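Long-range contacts in single-stranded DNA specific exonuclease RecJ (Thermus thermophilus, PDB 2ZXR), which degrades single-stranded DNA exonucleolytically in the 5' to 3' direction, using divalent metal ions, with no detectable activity on single-stranded RNA: residues 62-66 with 197-202; 542-546 with 637-641. All coordinates share one frame. Residues are numbered along the deposited sequence.

The two contacts sit on opposite sides of the chain's centre, with their own centres about 66 Å apart, and share no helix or strand. Contact 1 joins two helices of the DHH nuclease region; contact 2 joins the end of a short edge strand to the end of a helix in the C-terminal domain. Both are partly buried and lie away from the metal site. Their chemistry differs: contact 1 pairs an alanine and leucine interface with an Arg-Glu salt bridge toward the surface, whereas contact 2 has no salt bridge between its segments and relies on proline rings packed against a tyrosine and an arginine, plus one weak hydrogen bond.

Contact 1 of 2, residues 62-66 with 197-202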
loop_
_atom_site.group_PDB
_atom_site.type_symbol
_atom_site.label_atom_id
_atom_site.label_comp_id
_atom_site.label_asym_id
_atom_site.label_seq_id
_atom_site.Cartn_x
_atom_site.Cartn_y
_atom_site.Cartn_z
ATOM N N ALA A 62 18.706 -18.711 -21.663
ATOM C CA ALA A 62 20.102 -18.500 -21.293
ATOM C C ALA A 62 21.031 -19.306 -22.218
ATOM O O ALA A 62 22.115 -18.839 -22.582
ATOM C CB ALA A 62 20.330 -18.918 -19.836
ATOM N N ALA A 63 20.618 -20.518 -22.584
ATOM C CA ALA A 63 21.435 -21.353 -23.462
ATOM C C ALA A 63 21.598 -20.683 -24.829
ATOM O O ALA A 63 22.679 -20.686 -25.437
ATOM C CB ALA A 63 20.785 -22.724 -23.623
ATOM N N LEU A 64 20.507 -20.091 -25.295
ATOM C CA LEU A 64 20.465 -19.406 -26.567
ATOM C C LEU A 64 21.443 -18.248 -26.529
ATOM O O LEU A 64 22.215 -18.028 -27.471
ATOM C CB LEU A 64 19.044 -18.921 -26.782
ATOM C CG LEU A 64 18.473 -18.731 -28.181
ATOM C CD1 LEU A 64 19.029 -19.797 -29.129
ATOM C CD2 LEU A 64 16.931 -18.815 -28.072
ATOM N N LEU A 65 21.437 -17.519 -25.418
ATOM C CA LEU A 65 22.325 -16.383 -25.264
ATOM C C LEU A 65 23.791 -16.826 -25.185
ATOM O O LEU A 65 24.679 -16.138 -25.698
ATOM C CB LEU A 65 21.949 -15.575 -24.009
ATOM C CG LEU A 65 20.659 -14.751 -24.008
ATOM C CD1 LEU A 65 20.449 -14.178 -22.607
ATOM C CD2 LEU A 65 20.742 -13.614 -25.027
ATOM N N GLU A 66 24.056 -17.949 -24.526
ATOM C CA GLU A 66 25.435 -18.436 -24.450
ATOM C C GLU A 66 25.905 -18.707 -25.899
ATOM O O GLU A 66 27.026 -18.359 -26.286
ATOM C CB GLU A 66 25.515 -19.726 -23.623
ATOM C CG GLU A 66 26.928 -20.298 -23.542
ATOM C CD GLU A 66 27.041 -21.606 -22.734
ATOM O OE1 GLU A 66 28.162 -22.143 -22.683
ATOM O OE2 GLU A 66 26.040 -22.103 -22.154
ATOM N N ALA A 197 20.671 -16.260 -15.152
ATOM C CA ALA A 197 20.642 -17.607 -15.710
ATOM C C ALA A 197 21.860 -17.794 -16.624
ATOM O O ALA A 197 22.499 -18.839 -16.601
ATOM C CB ALA A 197 19.343 -17.823 -16.490
ATOM N N LEU A 198 22.179 -16.781 -17.423
ATOM C CA LEU A 198 23.337 -16.849 -18.311
ATOM C C LEU A 198 24.649 -16.952 -17.500
ATOM O O LEU A 198 25.554 -17.702 -17.862
ATOM C CB LEU A 198 23.387 -15.613 -19.224
ATOM C CG LEU A 198 24.625 -15.498 -20.134
ATOM C CD1 LEU A 198 24.688 -16.689 -21.100
ATOM C CD2 LEU A 198 24.585 -14.190 -20.907
ATOM N N HIS A 199 24.757 -16.171 -16.426
ATOM C CA HIS A 199 25.944 -16.212 -15.565
ATOM C C HIS A 199 26.122 -17.607 -14.986
ATOM O O HIS A 199 27.235 -18.127 -14.891
ATOM C CB HIS A 199 25.818 -15.202 -14.422
ATOM C CG HIS A 199 26.224 -13.822 -14.816
ATOM N ND1 HIS A 199 26.985 -13.011 -14.003
ATOM C CD2 HIS A 199 26.068 -13.150 -15.983
ATOM C CE1 HIS A 199 27.293 -11.904 -14.656
ATOM N NE2 HIS A 199 26.748 -11.967 -15.860
ATOM N N GLU A 200 25.014 -18.206 -14.579
ATOM C CA GLU A 200 25.062 -19.548 -14.039
ATOM C C GLU A 200 25.631 -20.500 -15.092
ATOM O O GLU A 200 26.513 -21.300 -14.780
ATOM C CB GLU A 200 23.666 -19.990 -13.623
ATOM C CG GLU A 200 23.162 -19.215 -12.429
ATOM C CD GLU A 200 23.486 -19.908 -11.129
ATOM O OE1 GLU A 200 23.619 -19.219 -10.075
ATOM O OE2 GLU A 200 23.595 -21.158 -11.167
ATOM N N ARG A 201 25.122 -20.425 -16.323
ATOM C CA ARG A 201 25.618 -21.284 -17.401
ATOM C C ARG A 201 27.100 -21.072 -17.651
ATOM O O ARG A 201 27.819 -22.027 -17.935
ATOM C CB ARG A 201 24.898 -21.016 -18.735
ATOM C CG ARG A 201 23.529 -21.679 -18.902
ATOM C CD ARG A 201 23.033 -21.548 -20.344
ATOM N NE ARG A 201 23.769 -22.412 -21.278
ATOM C CZ ARG A 201 23.525 -23.713 -21.447
ATOM N NH1 ARG A 201 22.563 -24.310 -20.750
ATOM N NH2 ARG A 201 24.239 -24.422 -22.322
ATOM N N LEU A 202 27.546 -19.821 -17.556
ATOM C CA LEU A 202 28.929 -19.477 -17.807
ATOM C C LEU A 202 29.824 -19.691 -16.609
ATOM O O LEU A 202 31.008 -19.397 -16.679
ATOM C CB LEU A 202 29.034 -18.015 -18.253
ATOM C CG LEU A 202 28.358 -17.665 -19.591
ATOM C CD1 LEU A 202 28.459 -16.162 -19.882
ATOM C CD2 LEU A 202 29.043 -18.463 -20.695
HETATM O O HOH W 1 24.577 -22.921 -25.029
#
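A salt bridge between Arg201 and Glu66 is the strongest link here. Arg201 NE donates to Glu66 OE2 at a very short 2.5 Å, and Arg201 NH2 adds a weak hydrogen bond to the same Glu66 OE2 at 2.9 Å, so one carboxylate oxygen sits at the edge of the guanidinium and takes both donors. Water 1 accepts a weak bond from Arg201 NH2 (3.1 Å) and lies 3.0 Å from Ala63 O. To reach this position the arginine lies across the backbone of Ala62 and Ala63: Arg201 CD is 3.8 Å from Ala62 CB, and Ala63 CA, 3.4 Å from Arg201 NE, covers one face of the guanidinium. Small side chains leave room for that path. Further in, Ala62 CB meets Ala197 CB at 3.7 Å, while Leu198 pushes CD1 to 3.7 Å from Ala62 O and 4.1 Å from Leu65 CB. Leu202 CD2 adds a touch to Glu66 CG at 4.0 Å. The axes of 62-66 and 197-201 approach to 8.9 Å and cross at -62°, with Ala62 and Leu198 closest by CA, 4.7 Å. Leu65 continues inward onto Leu131 and Leu133 of strand 131-134, in the parallel sheet of the DHH domain. The contact is thus graded: close alanine and leucine packing beside the sheet, giving way outward to an ion pair whose arginine also covers the helix backbone with its aliphatic stem.

Contact 2 of 2, residues 542-546 with 637-641; sequences YPLPL and AYERR
Build 542-546 as the end of a strand running into a helix: Pro543, Leu544 and Pro545 are extended (phi/psi -56/136, -137/135 and -57/143), Pro545 takes the N-cap position and Leu546 starts the helix. Residues 637-639 end helix 624-639. After Arg640, Arg641 turns to positive phi (53/46) in a Schellman motif, with Arg641 N bonded to Tyr638 O at 2.9 Å. Set Pro543 against Arg641, CA to CA 5.1 Å. Pro543, C-gamma exo, points its CB toward the helix end, 3.6 Å from Tyr638 O and 3.7 Å from Tyr638 CD2. Tyr638 is t (chi1 179°, chi2 -109°), which carries its hydroxyl past Pro543 to the backbone beyond: Tyr638 OH gives a weak hydrogen bond to Leu544 O at 2.8 Å, while its stronger polar partner is the backbone N of Leu605. Arg641 folds back, chi1 -92°, chi2 76°, chi3 -116° and chi4 -174° (chi1, chi3 between wells), so that its guanidinium takes Pro545 over one face (Pro545 CG to Arg641 CZ 3.9 Å) and Pro543 at its edge (Pro543 CB to Arg641 NE 4.1 Å). Leu544, t with chi2 72°, turns away, onto Ala549 and Arg552 of helix 546-554. Tyr542 and Leu544 bond through their backbones to the neighbouring strand, at Val601 and Val603. The arrangement is a Schellman-terminated helix packed on the strand-to-helix turn at the edge strand of the C-terminal domain's parallel beta sheet.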
loop_
_atom_site.group_PDB
_atom_site.type_symbol
_atom_site.label_atom_id
_atom_site.label_comp_id
_atom_site.label_asym_id
_atom_site.label_seq_id
_atom_site.Cartn_x
_atom_site.Cartn_y
_atom_site.Cartn_z
ATOM N N TYR A 542 -22.848 -7.107 23.938
ATOM C CA TYR A 542 -23.295 -5.771 23.584
ATOM C C TYR A 542 -23.098 -4.743 24.666
ATOM O O TYR A 542 -23.803 -4.763 25.679
ATOM C CB TYR A 542 -24.770 -5.816 23.202
ATOM C CG TYR A 542 -25.011 -6.672 21.980
ATOM C CD1 TYR A 542 -24.876 -8.059 22.035
ATOM C CD2 TYR A 542 -25.329 -6.085 20.748
ATOM C CE1 TYR A 542 -25.056 -8.840 20.899
ATOM C CE2 TYR A 542 -25.503 -6.858 19.606
ATOM C CZ TYR A 542 -25.368 -8.224 19.690
ATOM O OH TYR A 542 -25.536 -8.970 18.552
ATOM N N PRO A 543 -22.142 -3.820 24.465
ATOM C CA PRO A 543 -21.847 -2.766 25.442
ATOM C C PRO A 543 -23.073 -1.944 25.777
ATOM O O PRO A 543 -23.821 -1.534 24.880
ATOM C CB PRO A 543 -20.782 -1.905 24.740
ATOM C CG PRO A 543 -20.058 -2.895 23.894
ATOM C CD PRO A 543 -21.187 -3.777 23.342
ATOM N N LEU A 544 -23.241 -1.693 27.070
ATOM C CA LEU A 544 -24.334 -0.885 27.591
ATOM C C LEU A 544 -23.690 0.009 28.653
ATOM O O LEU A 544 -22.882 -0.464 29.449
ATOM C CB LEU A 544 -25.385 -1.776 28.245
ATOM C CG LEU A 544 -26.630 -1.138 28.855
ATOM C CD1 LEU A 544 -27.551 -0.626 27.759
ATOM C CD2 LEU A 544 -27.371 -2.186 29.687
ATOM N N PRO A 545 -24.022 1.312 28.656
ATOM C CA PRO A 545 -23.485 2.272 29.624
ATOM C C PRO A 545 -23.791 1.809 31.057
ATOM O O PRO A 545 -24.867 1.269 31.314
ATOM C CB PRO A 545 -24.214 3.564 29.271
ATOM C CG PRO A 545 -24.440 3.419 27.782
ATOM C CD PRO A 545 -24.890 1.979 27.671
ATOM N N LEU A 546 -22.854 2.025 31.977
ATOM C CA LEU A 546 -23.048 1.602 33.365
ATOM C C LEU A 546 -24.338 2.135 33.999
ATOM O O LEU A 546 -25.031 1.408 34.725
ATOM C CB LEU A 546 -21.869 2.015 34.242
ATOM C CG LEU A 546 -22.053 1.558 35.701
ATOM C CD1 LEU A 546 -22.089 0.038 35.747
ATOM C CD2 LEU A 546 -20.909 2.069 36.587
ATOM N N ALA A 637 -13.862 -0.289 22.306
ATOM C CA ALA A 637 -15.099 -0.857 21.776
ATOM C C ALA A 637 -16.259 -0.660 22.747
ATOM O O ALA A 637 -17.406 -0.515 22.317
ATOM C CB ALA A 637 -14.935 -2.355 21.456
ATOM N N TYR A 638 -15.968 -0.671 24.042
ATOM C CA TYR A 638 -17.024 -0.457 25.037
ATOM C C TYR A 638 -17.578 0.958 24.887
ATOM O O TYR A 638 -18.782 1.135 24.683
ATOM C CB TYR A 638 -16.489 -0.666 26.460
ATOM C CG TYR A 638 -17.531 -0.431 27.530
ATOM C CD1 TYR A 638 -17.468 0.691 28.356
ATOM C CD2 TYR A 638 -18.582 -1.336 27.719
ATOM C CE1 TYR A 638 -18.418 0.911 29.355
ATOM C CE2 TYR A 638 -19.538 -1.130 28.705
ATOM C CZ TYR A 638 -19.453 -0.000 29.529
ATOM O OH TYR A 638 -20.395 0.207 30.530
ATOM N N GLU A 639 -16.698 1.959 24.971
ATOM C CA GLU A 639 -17.099 3.362 24.834
ATOM C C GLU A 639 -17.820 3.650 23.505
ATOM O O GLU A 639 -18.759 4.442 23.448
ATOM C CB GLU A 639 -15.873 4.291 24.973
ATOM C CG GLU A 639 -15.108 4.113 26.308
ATOM C CD GLU A 639 -13.865 5.023 26.468
ATOM O OE1 GLU A 639 -13.136 4.846 27.484
ATOM O OE2 GLU A 639 -13.622 5.905 25.596
ATOM N N ARG A 640 -17.398 2.990 22.434
ATOM C CA ARG A 640 -18.027 3.207 21.133
ATOM C C ARG A 640 -19.259 2.317 20.923
ATOM O O ARG A 640 -19.881 2.361 19.865
ATOM C CB ARG A 640 -17.010 2.921 20.013
ATOM C CG ARG A 640 -17.323 3.548 18.670
ATOM C CD ARG A 640 -16.442 4.772 18.399
ATOM N NE ARG A 640 -16.477 5.767 19.479
ATOM C CZ ARG A 640 -15.812 5.670 20.636
ATOM N NH1 ARG A 640 -15.038 4.617 20.889
ATOM N NH2 ARG A 640 -15.931 6.627 21.558
ATOM N N ARG A 641 -19.604 1.500 21.914
ATOM C CA ARG A 641 -20.751 0.596 21.775
ATOM C C ARG A 641 -20.610 -0.223 20.498
ATOM O O ARG A 641 -21.545 -0.346 19.724
ATOM C CB ARG A 641 -22.069 1.384 21.714
ATOM C CG ARG A 641 -22.758 1.600 23.051
ATOM C CD ARG A 641 -22.086 2.671 23.853
ATOM N NE ARG A 641 -21.515 2.153 25.094
ATOM C CZ ARG A 641 -20.974 2.925 26.034
ATOM N NH1 ARG A 641 -20.938 4.246 25.865
ATOM N NH2 ARG A 641 -20.468 2.381 27.134
#